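Local coordinates for dTDP-4-dehydrorhamnose 3,5-epimerase (Sulfolobus tokodaii, PDB 2B9U) that catalyses the 3,5-epimerisation that turns dTDP-4-dehydro-6-deoxy-alpha-D-glucose into dTDP-4-dehydro-beta-L-rhamnose, a step in dTDP-L-rhamnose biosynthesis, at the interface of chains A and B. Numbering follows the deposited sequence. Chains: chain A/B, hypothetical dTDP-4-dehydrorhamnose 3,5-epimerase.

Contacts 1 and 2 use the same two strands, 25-32 and 44-52, with the chains exchanged, as two-fold homodimers often do. In contact 1 strand 25-32 of chain B pairs with strand 44-52 of chain A; in contact 2 the roles are reversed, and the other end of strand 25-32, now of chain A, lies along strand 44-52 of chain B. The centres of their C-alpha atoms are about 20 Å apart. Each subunit thus lends a strand to its partner's sheet. Contact 1 adds aromatic packing across the centre of the dimer, whereas contact 2 brings an arginine from each chain together, probably at the substrate pocket.

Contact 1: the interface of chains A and B. Residues chain A 44-47, 131; chain B 31, 43, 47, 131.
B:Phe31 lies against A:Thr47 where two cupin subunits of the RmlC family join their sheets, strand 25-32 of chain B running antiparallel to strand 44-52 of chain A. The backbones are paired in both directions: A:Thr47 N donates to B:Phe31 O at 2.9 Å, and B:Phe31 N returns a longer bond of 3.2 Å to A:Thr47 O, meeting a lone pair in the carbonyl plane. CG of B:Phe31 is turned between the backbone N and the carbonyl carbon (chi1 81°), a rotation that swings the ring back across the partner strand and places one face beneath A:Thr47 N. A:Thr47 CB stands over the same face, near its rim, 3.5 Å from CE2, while CZ reaches A:Val44 CG1 at 4.0 Å, the two side chains crossing at about a right angle. Within chain B, CD2 of the same ring stands over the face of B:Phe131. Shortening B:Phe31 to an alanine would keep the backbone pairing but would probably leave A:Thr47 CB and A:Val44 CG1 without their aromatic neighbour and take away the ring carbon set over B:Phe131. Near the two-fold axis A:Phe131 CE1 and B:Phe131 CE1 meet at 4.0 Å. The methyl of each Thr47, CG2, points at the opposite chain's Phe131, approaching its CE1 from the opposing direction. A water at the margin bridges A:Val44 O (2.8 Å) and the side-chain carbonyl OD1 of B:Asn43 (3.1 Å).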
loop_
_atom_site.group_PDB
_atom_site.type_symbol
_atom_site.label_atom_id
_atom_site.label_comp_id
_atom_site.label_asym_id
_atom_site.label_seq_id
_atom_site.Cartn_x
_atom_site.Cartn_y
_atom_site.Cartn_z
ATOM N N VAL A 44 9.490 -1.586 5.985
ATOM C CA VAL A 44 8.077 -1.593 6.331
ATOM C C VAL A 44 7.731 -2.930 6.991
ATOM O O VAL A 44 8.115 -3.989 6.499
ATOM C CB VAL A 44 7.187 -1.329 5.077
ATOM C CG1 VAL A 44 5.702 -1.461 5.413
ATOM C CG2 VAL A 44 7.468 0.089 4.494
ATOM N N ILE A 45 7.012 -2.874 8.111
ATOM C CA ILE A 45 6.670 -4.076 8.863
ATOM C C ILE A 45 5.163 -4.347 8.927
ATOM O O ILE A 45 4.742 -5.472 9.218
ATOM C CB ILE A 45 7.315 -4.070 10.283
ATOM C CG1 ILE A 45 7.004 -2.783 11.061
ATOM C CG2 ILE A 45 8.847 -4.159 10.159
ATOM C CD1 ILE A 45 5.626 -2.682 11.675
ATOM N N GLN A 46 4.368 -3.319 8.633
ATOM C CA GLN A 46 2.908 -3.379 8.708
ATOM C C GLN A 46 2.363 -2.358 7.726
ATOM O O GLN A 46 2.973 -1.322 7.534
ATOM C CB GLN A 46 2.440 -3.026 10.123
ATOM C CG GLN A 46 0.952 -2.955 10.287
ATOM C CD GLN A 46 0.499 -3.069 11.714
ATOM O OE1 GLN A 46 1.239 -3.533 12.581
ATOM N NE2 GLN A 46 -0.745 -2.672 11.970
ATOM N N THR A 47 1.254 -2.679 7.069
ATOM C CA THR A 47 0.546 -1.704 6.230
ATOM C C THR A 47 -0.921 -1.644 6.649
ATOM O O THR A 47 -1.600 -2.676 6.768
ATOM C CB THR A 47 0.762 -1.998 4.724
ATOM O OG1 THR A 47 2.157 -1.886 4.439
ATOM C CG2 THR A 47 0.006 -1.017 3.808
ATOM N N PHE A 131 2.190 3.063 5.590
ATOM C CA PHE A 131 3.273 2.087 5.619
ATOM C C PHE A 131 3.997 2.272 6.936
ATOM O O PHE A 131 4.530 3.360 7.210
ATOM C CB PHE A 131 4.228 2.242 4.440
ATOM C CG PHE A 131 3.554 2.196 3.104
ATOM C CD1 PHE A 131 3.164 0.981 2.548
ATOM C CD2 PHE A 131 3.319 3.369 2.391
ATOM C CE1 PHE A 131 2.539 0.943 1.294
ATOM C CE2 PHE A 131 2.690 3.343 1.152
ATOM C CZ PHE A 131 2.306 2.124 0.600
ATOM N N PHE B 31 -1.537 -5.710 5.783
ATOM C CA PHE B 31 -0.626 -6.811 6.130
ATOM C C PHE B 31 0.153 -6.524 7.398
ATOM O O PHE B 31 0.442 -5.379 7.707
ATOM C CB PHE B 31 0.282 -7.247 4.951
ATOM C CG PHE B 31 1.492 -6.382 4.740
ATOM C CD1 PHE B 31 2.622 -6.533 5.537
ATOM C CD2 PHE B 31 1.512 -5.436 3.713
ATOM C CE1 PHE B 31 3.748 -5.725 5.364
ATOM C CE2 PHE B 31 2.635 -4.639 3.504
ATOM C CZ PHE B 31 3.765 -4.773 4.346
ATOM N N ASN B 43 9.084 -10.466 3.741
ATOM C CA ASN B 43 9.237 -9.013 3.801
ATOM C C ASN B 43 8.875 -8.255 2.506
ATOM O O ASN B 43 9.319 -8.626 1.426
ATOM C CB ASN B 43 10.720 -8.771 4.170
ATOM C CG ASN B 43 11.034 -7.332 4.494
ATOM O OD1 ASN B 43 10.282 -6.663 5.202
ATOM N ND2 ASN B 43 12.162 -6.848 3.996
ATOM N N THR B 47 6.452 -1.407 -3.177
ATOM C CA THR B 47 5.013 -1.268 -3.416
ATOM C C THR B 47 4.803 -0.397 -4.636
ATOM O O THR B 47 5.340 0.707 -4.704
ATOM C CB THR B 47 4.296 -0.695 -2.185
ATOM O OG1 THR B 47 4.499 -1.591 -1.090
ATOM C CG2 THR B 47 2.815 -0.565 -2.413
ATOM N N PHE B 131 2.015 -5.217 -3.616
ATOM C CA PHE B 131 3.104 -5.360 -2.618
ATOM C C PHE B 131 4.081 -6.414 -3.114
ATOM O O PHE B 131 3.698 -7.558 -3.338
ATOM C CB PHE B 131 2.560 -5.757 -1.246
ATOM C CG PHE B 131 1.537 -4.789 -0.697
ATOM C CD1 PHE B 131 1.933 -3.534 -0.214
ATOM C CD2 PHE B 131 0.174 -5.120 -0.684
ATOM C CE1 PHE B 131 0.971 -2.630 0.315
ATOM C CE2 PHE B 131 -0.792 -4.236 -0.174
ATOM C CZ PHE B 131 -0.389 -2.984 0.334
HETATM O O HOH W 1 7.169 -6.267 5.186
#

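Contact 2: the interface of chains A and B. Residues chain A 24-27; chain B 49-51, 58.
An intermolecular antiparallel beta ladder, a familiar way for cupin dimers to extend a sheet across subunits, joins strand 25-32 of chain A to strand 44-52 of chain B. A:Phe26 pairs with B:Phe51 through two backbone bonds, A:Phe26 N to B:Phe51 O at 3.0 Å and B:Phe51 N to A:Phe26 O at 2.8 Å, and A:Phe27 with B:Ser50 forms the next bridge of the ladder. Beside this pairing A:Phe26 carries its CG in the position flanked by backbone N and carbonyl carbon (chi1 57°), which folds the ring over the partner strand. B:Phe51 CB then stands above one face of that ring, 3.6 Å from the centroid and displaced toward the rim, in a CH-pi contact. B:Phe51 sends its own ring off the other way, and its CD2 passes 3.8 Å from A:Gly25 CA. From two residues back along the strand, the methyl CE of B:Met49 touches the A:Phe26 rim at CE1, 3.5 Å away; a bend at chi3 (112°) turns it there. On the opposite side of the ladder, A:Phe27 CD1 lies near B:Ser50 CB. Farther along, two arginines meet: B:Arg58 NH1 sits over the centre of the A:Arg24 guanidinium, 3.3 Å from CZ, with the two planes 38° apart. Arginines of both subunits line the active site in RmlC enzymes, and this pair probably faces the dTDP-sugar, perhaps its diphosphate, where an anionic group would probably ease the closeness of the two guanidiniums. Strand 44-52 probably helps to position B:Arg58, which comes from strand 57-63 and has B:Ser50 CB against one face of its guanidinium. B:Arg58 NH2 donates to B:Phe51 O at 2.8 Å in a bent bond, from the face of that carbonyl opposite to the one approached by A:Phe26 N.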
loop_
_atom_site.group_PDB
_atom_site.type_symbol
_atom_site.label_atom_id
_atom_site.label_comp_id
_atom_site.label_asym_id
_atom_site.label_seq_id
_atom_site.Cartn_x
_atom_site.Cartn_y
_atom_site.Cartn_z
ATOM N N ARG A 24 -4.094 3.663 -20.677
ATOM C CA ARG A 24 -4.655 2.681 -19.756
ATOM C C ARG A 24 -5.106 3.294 -18.433
ATOM O O ARG A 24 -5.975 2.747 -17.742
ATOM C CB ARG A 24 -3.643 1.553 -19.472
ATOM C CG ARG A 24 -3.424 0.620 -20.664
ATOM C CD ARG A 24 -2.339 -0.377 -20.391
ATOM N NE ARG A 24 -1.099 0.287 -19.996
ATOM C CZ ARG A 24 -0.017 -0.339 -19.549
ATOM N NH1 ARG A 24 0.005 -1.672 -19.464
ATOM N NH2 ARG A 24 1.048 0.371 -19.204
ATOM N N GLY A 25 -4.519 4.437 -18.107
ATOM C CA GLY A 25 -4.618 5.007 -16.767
ATOM C C GLY A 25 -3.237 5.489 -16.434
ATOM O O GLY A 25 -2.640 6.232 -17.211
ATOM N N PHE A 26 -2.698 5.048 -15.303
ATOM C CA PHE A 26 -1.332 5.421 -14.917
ATOM C C PHE A 26 -0.670 4.425 -13.979
ATOM O O PHE A 26 -1.340 3.603 -13.365
ATOM C CB PHE A 26 -1.253 6.854 -14.331
ATOM C CG PHE A 26 -2.144 7.094 -13.128
ATOM C CD1 PHE A 26 -1.704 6.775 -11.834
ATOM C CD2 PHE A 26 -3.413 7.662 -13.281
ATOM C CE1 PHE A 26 -2.524 7.012 -10.713
ATOM C CE2 PHE A 26 -4.224 7.911 -12.163
ATOM C CZ PHE A 26 -3.779 7.588 -10.892
ATOM N N PHE A 27 0.651 4.538 -13.868
ATOM C CA PHE A 27 1.469 3.664 -13.029
ATOM C C PHE A 27 2.484 4.465 -12.225
ATOM O O PHE A 27 3.007 5.480 -12.696
ATOM C CB PHE A 27 2.206 2.633 -13.886
ATOM C CG PHE A 27 3.003 1.630 -13.078
ATOM C CD1 PHE A 27 2.421 0.439 -12.648
ATOM C CD2 PHE A 27 4.336 1.878 -12.756
ATOM C CE1 PHE A 27 3.139 -0.465 -11.901
ATOM C CE2 PHE A 27 5.065 0.961 -12.011
ATOM C CZ PHE A 27 4.456 -0.210 -11.590
ATOM N N MET B 49 1.660 0.943 -7.668
ATOM C CA MET B 49 0.246 1.295 -7.785
ATOM C C MET B 49 -0.088 1.584 -9.238
ATOM O O MET B 49 0.691 2.228 -9.941
ATOM C CB MET B 49 -0.056 2.545 -6.951
ATOM C CG MET B 49 -1.532 2.790 -6.692
ATOM S SD MET B 49 -1.905 4.565 -6.519
ATOM C CE MET B 49 -2.872 4.788 -8.005
ATOM N N SER B 50 -1.237 1.099 -9.689
ATOM C CA SER B 50 -1.718 1.472 -11.004
ATOM C C SER B 50 -3.162 1.905 -10.926
ATOM O O SER B 50 -3.907 1.462 -10.051
ATOM C CB SER B 50 -1.523 0.352 -12.025
ATOM O OG SER B 50 -2.316 -0.799 -11.732
ATOM N N PHE B 51 -3.541 2.809 -11.821
ATOM C CA PHE B 51 -4.929 3.059 -12.077
ATOM C C PHE B 51 -5.173 2.528 -13.475
ATOM O O PHE B 51 -4.343 2.735 -14.367
ATOM C CB PHE B 51 -5.291 4.558 -12.002
ATOM C CG PHE B 51 -6.698 4.850 -12.479
ATOM C CD1 PHE B 51 -7.783 4.575 -11.659
ATOM C CD2 PHE B 51 -6.930 5.352 -13.763
ATOM C CE1 PHE B 51 -9.103 4.790 -12.104
ATOM C CE2 PHE B 51 -8.239 5.568 -14.224
ATOM C CZ PHE B 51 -9.330 5.286 -13.385
ATOM N N ARG B 58 -3.546 -5.825 -17.976
ATOM C CA ARG B 58 -2.100 -5.704 -17.781
ATOM C C ARG B 58 -1.539 -7.073 -17.442
ATOM O O ARG B 58 -2.128 -7.787 -16.636
ATOM C CB ARG B 58 -1.769 -4.758 -16.632
ATOM C CG ARG B 58 -2.282 -3.325 -16.794
ATOM C CD ARG B 58 -1.765 -2.485 -15.650
ATOM N NE ARG B 58 -2.468 -1.203 -15.599
ATOM C CZ ARG B 58 -1.935 -0.039 -15.950
ATOM N NH1 ARG B 58 -0.664 0.045 -16.348
ATOM N NH2 ARG B 58 -2.680 1.053 -15.869
#